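Local coordinates for protein 9.5 kDa culture filtrate antigen cfp10A (Mycobacterium tuberculosis, PDB 3DWM) that probably serves, once thiocarboxylated, as the sulfur donor in the CysM-dependent pathway of cysteine biosynthesis, at residues T9-H14 and S40-R45. Numbering follows the deposited sequence.
Sequences TILRPH and SGISER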
# COMPACT_ATOMS: atom_id res chain seq x y z
N THR A 9 1.99 -10.18 7.03
CA THR A 9 1.25 -11.44 7.30
C THR A 9 -0.25 -11.15 7.49
O THR A 9 -1.10 -11.69 6.75
CB THR A 9 1.82 -12.27 8.49
OG1 THR A 9 1.88 -11.45 9.64
CG2 THR A 9 3.22 -12.77 8.23
N ILE A 10 -0.57 -10.22 8.40
CA ILE A 10 -1.97 -9.80 8.64
C ILE A 10 -2.86 -9.53 7.39
O ILE A 10 -4.01 -9.97 7.36
CB ILE A 10 -2.10 -8.65 9.73
CG1 ILE A 10 -3.54 -8.64 10.28
CG2 ILE A 10 -1.65 -7.29 9.18
CD1 ILE A 10 -3.79 -7.78 11.55
N LEU A 11 -2.33 -8.88 6.36
CA LEU A 11 -3.08 -8.70 5.10
C LEU A 11 -3.02 -9.79 4.01
O LEU A 11 -3.70 -9.65 3.00
CB LEU A 11 -2.73 -7.36 4.45
CG LEU A 11 -2.99 -6.18 5.37
CD1 LEU A 11 -2.58 -4.89 4.69
CD2 LEU A 11 -4.45 -6.12 5.86
N ARG A 12 -2.26 -10.86 4.20
CA ARG A 12 -2.24 -11.92 3.18
C ARG A 12 -3.56 -12.63 2.88
O ARG A 12 -3.71 -13.22 1.79
CB ARG A 12 -1.16 -12.93 3.48
CG ARG A 12 0.18 -12.37 3.15
CD ARG A 12 1.18 -12.78 4.15
NE ARG A 12 2.43 -12.07 3.98
CZ ARG A 12 3.55 -12.40 4.61
NH1 ARG A 12 3.59 -13.42 5.44
NH2 ARG A 12 4.66 -11.72 4.41
N PRO A 13 -4.54 -12.60 3.82
CA PRO A 13 -5.82 -13.16 3.41
C PRO A 13 -6.33 -12.47 2.13
O PRO A 13 -6.78 -13.14 1.19
CB PRO A 13 -6.74 -12.87 4.61
CG PRO A 13 -5.83 -12.81 5.78
CD PRO A 13 -4.56 -12.17 5.25
N HIS A 14 -6.22 -11.16 2.07
CA HIS A 14 -6.79 -10.46 0.98
C HIS A 14 -6.13 -10.86 -0.31
O HIS A 14 -6.76 -10.66 -1.35
CB HIS A 14 -6.71 -8.95 1.19
CG HIS A 14 -7.42 -8.49 2.43
ND1 HIS A 14 -8.70 -7.97 2.39
CD2 HIS A 14 -7.05 -8.52 3.73
CE1 HIS A 14 -9.06 -7.66 3.62
NE2 HIS A 14 -8.09 -8.00 4.45
N SER A 40 -9.80 -7.72 -2.94
CA SER A 40 -10.88 -7.00 -2.36
C SER A 40 -10.74 -6.93 -0.84
O SER A 40 -10.45 -7.96 -0.18
CB SER A 40 -12.18 -7.70 -2.83
OG SER A 40 -13.33 -7.34 -2.09
N GLY A 41 -10.89 -5.72 -0.30
CA GLY A 41 -10.99 -5.52 1.15
C GLY A 41 -9.71 -5.02 1.74
O GLY A 41 -9.68 -4.53 2.88
N ILE A 42 -8.64 -5.19 0.98
CA ILE A 42 -7.29 -4.77 1.36
C ILE A 42 -7.30 -3.26 1.78
O ILE A 42 -6.87 -2.84 2.86
CB ILE A 42 -6.37 -5.07 0.12
CG1 ILE A 42 -4.93 -5.54 0.45
CG2 ILE A 42 -6.45 -3.94 -1.00
CD1 ILE A 42 -4.43 -5.22 1.80
N SER A 43 -7.88 -2.45 0.92
CA SER A 43 -7.79 -1.02 0.99
C SER A 43 -8.31 -0.38 2.31
O SER A 43 -7.59 0.42 2.94
CB SER A 43 -8.52 -0.47 -0.22
OG SER A 43 -8.56 0.93 -0.17
N GLU A 44 -9.53 -0.72 2.73
CA GLU A 44 -10.08 -0.15 3.98
C GLU A 44 -9.09 -0.37 5.14
O GLU A 44 -9.01 0.44 6.06
CB GLU A 44 -11.52 -0.63 4.31
CG GLU A 44 -11.84 -2.08 3.82
CD GLU A 44 -13.33 -2.38 3.81
OE1 GLU A 44 -14.04 -1.62 4.51
OE2 GLU A 44 -13.79 -3.33 3.10
N ARG A 45 -8.30 -1.43 5.07
CA ARG A 45 -7.44 -1.74 6.20
C ARG A 45 -6.23 -0.84 6.30
O ARG A 45 -5.58 -0.79 7.33
CB ARG A 45 -7.03 -3.20 6.17
CG ARG A 45 -8.20 -4.07 5.82
CD ARG A 45 -8.24 -5.39 6.57
NE ARG A 45 -7.45 -5.42 7.82
CZ ARG A 45 -7.26 -6.52 8.57
NH1 ARG A 45 -7.84 -7.70 8.19
NH2 ARG A 45 -6.52 -6.45 9.71
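The imidazole of H14 reaches across to the loop after helix 28-38, and its ND1 donates to the backbone O of S40 at 3.1 Å. The bond is nearly straight at the hydrogen (169°), and the acceptor lies close to the plane of the ring, although ND1 itself sits well off the carbonyl plane of S40. With CG anti to the carbonyl carbon (chi1 -60°), the ring swings toward the G41 turn. There one face rests on the CA of I42, a CH-pi contact with 4.0 Å between that carbon and the ring centroid. The G41 peptide passes ND1 and CE1 obliquely.

Beside NE2, obliquely and on the same side of the ring plane as I42, R45 bends at chi2 and chi3 and brings its CD to 3.4 Å from NE2 of H14. The guanidinium stands almost perpendicular to the imidazole, the planes 80° apart. CD2 of L11 lies over one guanidinium face, off centre, while I10 brings CD1 within 3.6 Å of NH2 of R45. Deeper in, L11 and I42 cross at about a right angle, CD1 of L11 to CD1 of I42. I42 also leans on L35 of helix 28-38, and L11 on L46, so this apolar pair ties the loop after strand 3-6 to the helical layer of the ubiquitin-like fold. E36 accepts from G41 N and S43 N, which probably helps to position the S40 carbonyl. Using ND1 as donor implies a proton there; the R45 guanidinium would probably disfavour a second on NE2, the more distant E44 carboxylate would weigh oppositely, and the net effect is unsettled.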